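PDB 5GKD: AlyGC from Glaciecola chathamensis, which probably cleaves alginate by beta-elimination, as a lyase of polysaccharide lyase family 6 with a bound calcium ion. Local coordinates for residues A[621-626]-A[654-659]; A[658-663]-A[679-684]. One frame throughout, in Å; residues are numbered along the deposited sequence.

Interaction 1: residues A[621-626]-A[654-659]; sequences IAKVYR and NKSAAS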
ATOM      1  N   ILE A 621      20.302   7.916   7.388  1.00 23.06           N
ATOM      2  CA  ILE A 621      19.635   8.368   8.606  1.00 18.97           C
ATOM      3  C   ILE A 621      18.154   8.626   8.341  1.00 23.06           C
ATOM      4  O   ILE A 621      17.279   8.212   9.110  1.00 22.69           O
ATOM      5  CB  ILE A 621      20.321   9.641   9.132  1.00 23.16           C
ATOM      6  CG1 ILE A 621      21.803   9.376   9.415  1.00 27.76           C
ATOM      7  CG2 ILE A 621      19.573  10.205  10.331  1.00 21.49           C
ATOM      8  CD1 ILE A 621      22.629  10.661   9.502  1.00 26.78           C
ATOM      9  N   ALA A 622      17.853   9.344   7.266  1.00 21.55           N
ATOM     10  CA  ALA A 622      16.470   9.661   6.949  1.00 21.83           C
ATOM     11  C   ALA A 622      16.364   9.959   5.465  1.00 23.12           C
ATOM     12  O   ALA A 622      17.230  10.625   4.895  1.00 23.25           O
ATOM     13  CB  ALA A 622      15.961  10.856   7.763  1.00 19.31           C
ATOM     14  N   LYS A 623      15.311   9.445   4.849  1.00 20.42           N
ATOM     15  CA  LYS A 623      14.911   9.820   3.503  1.00 21.13           C
ATOM     16  C   LYS A 623      13.509  10.377   3.646  1.00 21.95           C
ATOM     17  O   LYS A 623      12.583   9.638   3.998  1.00 22.89           O
ATOM     18  CB  LYS A 623      14.926   8.620   2.551  1.00 22.79           C
ATOM     19  CG  LYS A 623      16.142   7.720   2.674  1.00 22.38           C
ATOM     20  CD  LYS A 623      16.183   6.709   1.551  1.00 23.69           C
ATOM     21  CE  LYS A 623      17.589   6.123   1.421  1.00 26.24           C
ATOM     22  NZ  LYS A 623      17.720   5.146   0.325  1.00 25.44           N
ATOM     23  N   VAL A 624      13.342  11.673   3.441  1.00 21.74           N
ATOM     24  CA  VAL A 624      12.025  12.251   3.623  1.00 22.94           C
ATOM     25  C   VAL A 624      11.671  13.093   2.404  1.00 23.19           C
ATOM     26  O   VAL A 624      12.498  13.855   1.891  1.00 25.82           O
ATOM     27  CB  VAL A 624      11.896  13.014   4.959  1.00 25.33           C
ATOM     28  CG1 VAL A 624      13.198  13.054   5.729  1.00 20.60           C
ATOM     29  CG2 VAL A 624      11.276  14.334   4.785  1.00 24.19           C
ATOM     30  N   TYR A 625      10.454  12.887   1.895  1.00 20.17           N
ATOM     31  CA  TYR A 625      10.102  13.316   0.553  1.00 18.24           C
ATOM     32  C   TYR A 625       8.715  13.941   0.545  1.00 20.30           C
ATOM     33  O   TYR A 625       7.766  13.364   1.074  1.00 21.17           O
ATOM     34  CB  TYR A 625      10.173  12.116  -0.410  1.00 18.90           C
ATOM     35  CG  TYR A 625       9.907  12.446  -1.855  1.00 19.15           C
ATOM     36  CD1 TYR A 625       8.608  12.538  -2.349  1.00 17.17           C
ATOM     37  CD2 TYR A 625      10.956  12.625  -2.736  1.00 21.27           C
ATOM     38  CE1 TYR A 625       8.369  12.833  -3.672  1.00 20.26           C
ATOM     39  CE2 TYR A 625      10.737  12.911  -4.054  1.00 18.08           C
ATOM     40  CZ  TYR A 625       9.445  13.019  -4.524  1.00 21.46           C
ATOM     41  OH  TYR A 625       9.255  13.314  -5.842  1.00 18.95           O
ATOM     42  N   ARG A 626       8.613  15.125  -0.038  1.00 18.70           N
ATOM     43  CA  ARG A 626       7.329  15.762  -0.316  1.00 18.09           C
ATOM     44  C   ARG A 626       7.443  16.337  -1.716  1.00 20.23           C
ATOM     45  O   ARG A 626       8.155  17.324  -1.927  1.00 22.11           O
ATOM     46  CB  ARG A 626       6.990  16.861   0.704  1.00 20.50           C
ATOM     47  CG  ARG A 626       5.658  17.581   0.422  1.00 17.82           C
ATOM     48  CD  ARG A 626       5.435  18.802   1.332  1.00 17.46           C
ATOM     49  NE  ARG A 626       6.366  19.902   1.065  1.00 20.60           N
ATOM     50  CZ  ARG A 626       6.063  20.992   0.368  1.00 20.61           C
ATOM     51  NH1 ARG A 626       4.846  21.139  -0.115  1.00 19.73           N
ATOM     52  NH2 ARG A 626       6.977  21.931   0.155  1.00 20.80           N
ATOM     53  N   ASN A 654      21.986   1.817  -1.041  1.00 27.20           N
ATOM     54  CA  ASN A 654      21.438   3.146  -0.767  1.00 27.22           C
ATOM     55  C   ASN A 654      21.504   3.938  -2.065  1.00 26.11           C
ATOM     56  O   ASN A 654      22.523   4.536  -2.408  1.00 30.28           O
ATOM     57  CB  ASN A 654      22.207   3.823   0.366  1.00 22.65           C
ATOM     58  CG  ASN A 654      21.690   5.216   0.691  1.00 25.45           C
ATOM     59  OD1 ASN A 654      20.608   5.612   0.267  1.00 26.26           O
ATOM     60  ND2 ASN A 654      22.475   5.968   1.450  1.00 23.23           N
ATOM     61  N   LYS A 655      20.401   3.930  -2.813  1.00 27.88           N
ATOM     62  CA  LYS A 655      20.402   4.581  -4.119  1.00 23.04           C
ATOM     63  C   LYS A 655      20.589   6.089  -4.010  1.00 28.40           C
ATOM     64  O   LYS A 655      21.075   6.705  -4.961  1.00 31.72           O
ATOM     65  CB  LYS A 655      19.115   4.250  -4.872  1.00 24.48           C
ATOM     66  CG  LYS A 655      18.988   2.784  -5.239  1.00 30.17           C
ATOM     67  CD  LYS A 655      17.613   2.444  -5.768  1.00 37.54           C
ATOM     68  CE  LYS A 655      17.372   0.945  -5.691  1.00 38.09           C
ATOM     69  NZ  LYS A 655      16.360   0.482  -6.670  1.00 38.06           N
ATOM     70  N   SER A 656      20.240   6.688  -2.866  1.00 27.14           N
ATOM     71  CA  SER A 656      20.430   8.122  -2.662  1.00 25.74           C
ATOM     72  C   SER A 656      21.899   8.511  -2.593  1.00 26.42           C
ATOM     73  O   SER A 656      22.225   9.679  -2.825  1.00 26.39           O
ATOM     74  CB  SER A 656      19.735   8.578  -1.376  1.00 25.26           C
ATOM     75  OG  SER A 656      20.438   8.138  -0.209  1.00 27.68           O
ATOM     76  N   ALA A 657      22.780   7.560  -2.265  1.00 27.46           N
ATOM     77  CA  ALA A 657      24.179   7.844  -1.942  1.00 27.18           C
ATOM     78  C   ALA A 657      24.290   9.026  -0.982  1.00 28.56           C
ATOM     79  O   ALA A 657      25.173   9.875  -1.104  1.00 29.82           O
ATOM     80  CB  ALA A 657      25.000   8.088  -3.208  1.00 28.08           C
ATOM     81  N   ALA A 658      23.375   9.087  -0.019  1.00 26.61           N
ATOM     82  CA  ALA A 658      23.357  10.150   0.970  1.00 23.76           C
ATOM     83  C   ALA A 658      23.222   9.553   2.360  1.00 25.36           C
ATOM     84  O   ALA A 658      22.684   8.455   2.532  1.00 25.35           O
ATOM     85  CB  ALA A 658      22.204  11.134   0.717  1.00 24.45           C
ATOM     86  N   SER A 659      23.730  10.280   3.357  1.00 25.45           N
ATOM     87  CA  SER A 659      23.426   9.945   4.738  1.00 23.37           C
ATOM     88  C   SER A 659      22.097  10.528   5.162  1.00 22.78           C
ATOM     89  O   SER A 659      21.546  10.115   6.185  1.00 22.64           O
ATOM     90  CB  SER A 659      24.516  10.465   5.671  1.00 23.67           C
ATOM     91  OG  SER A 659      24.605  11.877   5.583  1.00 24.74           O
TER

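Interaction 2: residues A[658-663]-A[679-684]; sequences ASLILH and APIIFE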
ATOM      1  N   ALA A 658      23.375   9.087  -0.019  1.00 26.61           N
ATOM      2  CA  ALA A 658      23.357  10.150   0.970  1.00 23.76           C
ATOM      3  C   ALA A 658      23.222   9.553   2.360  1.00 25.36           C
ATOM      4  O   ALA A 658      22.684   8.455   2.532  1.00 25.35           O
ATOM      5  CB  ALA A 658      22.204  11.134   0.717  1.00 24.45           C
ATOM      6  N   SER A 659      23.730  10.280   3.357  1.00 25.45           N
ATOM      7  CA  SER A 659      23.426   9.945   4.738  1.00 23.37           C
ATOM      8  C   SER A 659      22.097  10.528   5.162  1.00 22.78           C
ATOM      9  O   SER A 659      21.546  10.115   6.185  1.00 22.64           O
ATOM     10  CB  SER A 659      24.516  10.465   5.671  1.00 23.67           C
ATOM     11  OG  SER A 659      24.605  11.877   5.583  1.00 24.74           O
ATOM     12  N   LEU A 660      21.592  11.485   4.393  1.00 25.32           N
ATOM     13  CA  LEU A 660      20.364  12.206   4.693  1.00 23.11           C
ATOM     14  C   LEU A 660      19.907  12.830   3.388  1.00 24.93           C
ATOM     15  O   LEU A 660      20.664  13.595   2.783  1.00 29.74           O
ATOM     16  CB  LEU A 660      20.642  13.269   5.745  1.00 27.21           C
ATOM     17  CG  LEU A 660      19.528  14.044   6.419  1.00 27.69           C
ATOM     18  CD1 LEU A 660      18.691  13.116   7.274  1.00 23.86           C
ATOM     19  CD2 LEU A 660      20.149  15.115   7.292  1.00 29.35           C
ATOM     20  N   ILE A 661      18.714  12.494   2.907  1.00 25.45           N
ATOM     21  CA  ILE A 661      18.240  13.115   1.676  1.00 20.74           C
ATOM     22  C   ILE A 661      16.859  13.703   1.923  1.00 24.04           C
ATOM     23  O   ILE A 661      15.919  12.991   2.301  1.00 27.17           O
ATOM     24  CB  ILE A 661      18.254  12.169   0.464  1.00 21.08           C
ATOM     25  CG1 ILE A 661      17.765  12.931  -0.768  1.00 22.96           C
ATOM     26  CG2 ILE A 661      17.442  10.917   0.697  1.00 21.26           C
ATOM     27  CD1 ILE A 661      18.045  12.256  -2.054  1.00 26.71           C
ATOM     28  N   LEU A 662      16.747  15.007   1.717  1.00 25.73           N
ATOM     29  CA  LEU A 662      15.590  15.790   2.117  1.00 22.87           C
ATOM     30  C   LEU A 662      15.037  16.488   0.881  1.00 23.58           C
ATOM     31  O   LEU A 662      15.655  17.423   0.357  1.00 26.54           O
ATOM     32  CB  LEU A 662      15.978  16.780   3.209  1.00 23.35           C
ATOM     33  CG  LEU A 662      16.682  16.140   4.412  1.00 22.86           C
ATOM     34  CD1 LEU A 662      16.986  17.166   5.496  1.00 22.13           C
ATOM     35  CD2 LEU A 662      15.827  15.059   4.991  1.00 21.44           C
ATOM     36  N   HIS A 663      13.871  16.034   0.424  1.00 22.38           N
ATOM     37  CA  HIS A 663      13.214  16.556  -0.767  1.00 20.06           C
ATOM     38  C   HIS A 663      11.889  17.195  -0.360  1.00 19.56           C
ATOM     39  O   HIS A 663      10.996  16.519   0.159  1.00 19.83           O
ATOM     40  CB  HIS A 663      13.020  15.442  -1.802  1.00 19.75           C
ATOM     41  CG  HIS A 663      12.341  15.881  -3.058  1.00 21.95           C
ATOM     42  ND1 HIS A 663      12.886  15.662  -4.306  1.00 22.14           N
ATOM     43  CD2 HIS A 663      11.150  16.494  -3.270  1.00 19.24           C
ATOM     44  CE1 HIS A 663      12.064  16.132  -5.230  1.00 23.63           C
ATOM     45  NE2 HIS A 663      11.005  16.646  -4.630  1.00 19.99           N
ATOM     46  N   ALA A 679      28.347   9.338   3.872  1.00 29.39           N
ATOM     47  CA  ALA A 679      27.798   9.931   2.677  1.00 28.86           C
ATOM     48  C   ALA A 679      27.279  11.332   3.000  1.00 22.45           C
ATOM     49  O   ALA A 679      26.970  11.637   4.151  1.00 23.78           O
ATOM     50  CB  ALA A 679      26.690   9.034   2.119  1.00 29.52           C
ATOM     51  N   PRO A 680      27.190  12.204   2.004  1.00 25.94           N
ATOM     52  CA  PRO A 680      26.840  13.607   2.270  1.00 25.00           C
ATOM     53  C   PRO A 680      25.369  13.794   2.635  1.00 29.72           C
ATOM     54  O   PRO A 680      24.526  12.907   2.485  1.00 31.00           O
ATOM     55  CB  PRO A 680      27.161  14.287   0.942  1.00 28.10           C
ATOM     56  CG  PRO A 680      26.950  13.213  -0.071  1.00 29.42           C
ATOM     57  CD  PRO A 680      27.480  11.977   0.575  1.00 28.06           C
ATOM     58  N   ILE A 681      25.080  14.985   3.149  1.00 27.94           N
ATOM     59  CA  ILE A 681      23.720  15.493   3.263  1.00 27.92           C
ATOM     60  C   ILE A 681      23.292  16.025   1.901  1.00 28.33           C
ATOM     61  O   ILE A 681      24.072  16.699   1.224  1.00 29.83           O
ATOM     62  CB  ILE A 681      23.658  16.606   4.324  1.00 30.97           C
ATOM     63  CG1 ILE A 681      24.013  16.068   5.703  1.00 30.03           C
ATOM     64  CG2 ILE A 681      22.298  17.288   4.327  1.00 30.75           C
ATOM     65  CD1 ILE A 681      24.255  17.189   6.703  1.00 29.39           C
ATOM     66  N   ILE A 682      22.063  15.733   1.475  1.00 26.27           N
ATOM     67  CA  ILE A 682      21.602  16.194   0.168  1.00 24.39           C
ATOM     68  C   ILE A 682      20.242  16.852   0.317  1.00 25.33           C
ATOM     69  O   ILE A 682      19.286  16.217   0.778  1.00 27.39           O
ATOM     70  CB  ILE A 682      21.527  15.068  -0.875  1.00 26.04           C
ATOM     71  CG1 ILE A 682      22.897  14.421  -1.087  1.00 26.66           C
ATOM     72  CG2 ILE A 682      21.023  15.634  -2.203  1.00 26.56           C
ATOM     73  CD1 ILE A 682      22.931  13.408  -2.211  1.00 25.18           C
ATOM     74  N   PHE A 683      20.157  18.117  -0.085  1.00 25.44           N
ATOM     75  CA  PHE A 683      18.910  18.856  -0.125  1.00 26.32           C
ATOM     76  C   PHE A 683      18.400  18.904  -1.556  1.00 27.45           C
ATOM     77  O   PHE A 683      19.168  19.161  -2.490  1.00 29.73           O
ATOM     78  CB  PHE A 683      19.084  20.279   0.417  1.00 26.91           C
ATOM     79  CG  PHE A 683      19.439  20.321   1.865  1.00 25.43           C
ATOM     80  CD1 PHE A 683      18.468  20.162   2.827  1.00 23.61           C
ATOM     81  CD2 PHE A 683      20.747  20.503   2.265  1.00 27.21           C
ATOM     82  CE1 PHE A 683      18.798  20.181   4.169  1.00 25.44           C
ATOM     83  CE2 PHE A 683      21.083  20.523   3.599  1.00 28.89           C
ATOM     84  CZ  PHE A 683      20.107  20.361   4.552  1.00 28.17           C
ATOM     85  N   GLU A 684      17.115  18.627  -1.717  1.00 24.39           N
ATOM     86  CA  GLU A 684      16.395  18.830  -2.963  1.00 23.46           C
ATOM     87  C   GLU A 684      15.237  19.778  -2.623  1.00 24.69           C
ATOM     88  O   GLU A 684      14.129  19.359  -2.277  1.00 25.16           O
ATOM     89  CB  GLU A 684      15.955  17.462  -3.562  1.00 25.47           C
ATOM     90  CG  GLU A 684      17.146  16.551  -3.921  1.00 24.43           C
ATOM     91  CD  GLU A 684      16.762  15.250  -4.617  1.00 29.87           C
ATOM     92  OE1 GLU A 684      15.601  14.817  -4.484  1.00 30.01           O
ATOM     93  OE2 GLU A 684      17.631  14.651  -5.302  1.00 30.28           O
TER

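Interaction 1: residues A[621-626]-A[654-659]
The first torsions of K623 and N654 set each side chain on its course. CG of K623 lies anti to its carbonyl carbon (chi1 -44°), and the extended chain beyond it carries NZ to N654 OD1. CG of N654 lies anti to the backbone N (chi1 180°). The two side chains slide past each other in opposite directions. The contact joins strand 622-625 of a parallel beta-helix to the turn that leads into the next coil. N654 to A657 form a type I beta turn, closed by A657 N to N654 O. The amide oxygen of N654 is the centre of the contact. K623 NZ donates to N654 OD1 at 2.9 Å, and S656 OG donates to the same OD1 at 2.6 Å. The two donors arrive from opposite faces of the amide plane. N654 ND2 gives a bond to A658 O at 2.7 Å, with the acceptor in the amide plane, and it also bonds G649 O. Bonds at both ends fix the rotation of the amide. An alanine here would probably leave K623 NZ and S656 OG without this acceptor and A658 O without its side-chain donor, and the turn would be less firmly pinned to the strand. K623 NZ also has a long, weak ion pair with D588. S656 OG accepts from A658 N at 3.1 Å, an ST turn. K655 NZ forms a salt bridge with D598 of the second subunit. At the other end of the contact, I621 N donates to S659 O at 2.8 Å, and CB of I621 packs 3.2 Å from that same oxygen.

Interaction 2: residues A[658-663]-A[679-684]
L662 lies beside the ring of F683, both side chains pointing the same way, with L662 CD1 3.8 Å from F683 CE1. The methyl approaches the ring obliquely. The pair belongs to two neighbouring parallel strands, 660-663 and 681-684, on successive coils of the beta-helix. The strand directions differ by 8°, and the register is L660 with I681 through H663 with E684. L660, L662, I681 and F683 lie on one face of the sheet, and I661, H663, I682 and E684 on the other. F683 is buried and also packs on M670, T692 and V694 of other strands. The backbones are joined by I682 N to L660 O, L662 N to I682 O, and E684 N to L662 O. The first two of these bonds are nearly straight at the carbonyl. Before the strands, S659 N bonds P680 O at 2.9 Å. S659 OG donates to A679 O at 2.8 Å from above the carbonyl plane. On the other face, I682 CD1 packs on A658 CB at 3.8 Å. I661 CD1 touches the carboxylate of E684. That carboxylate has two polar partners, as OE2 forms a salt bridge with R708 on the next strand. This second bond probably helps to hold the group in place for H663. The H663 ring and the carboxylate are turned 73° apart. E684 O sits over one face of the ring, toward the rim. H663 ND1 donates in its ring plane to E684 OE1 at 2.8 Å, meeting the anti side of that oxygen 22° out of the carboxylate plane.

How the interactions relate
From the N terminus, the chain first runs through strand 622-625. It then passes strands 637-641 and 644-648 and returns at 654-659, where interaction 1 closes a loop of one beta-helix coil. Strand 660-663 follows at once. After strand 667-676 the chain comes back at 679-684, and interaction 2 closes the next coil. The loops do not nest; they follow one another and overlap only at A658 and S659. Strand 660-663 lies between strands 622-625 and 681-685 in the sheet. It bonds to the former through V624 O with H663 N and R626 N with H663 O. Y625 also stacks on H663. Together the contacts tie three successive coils.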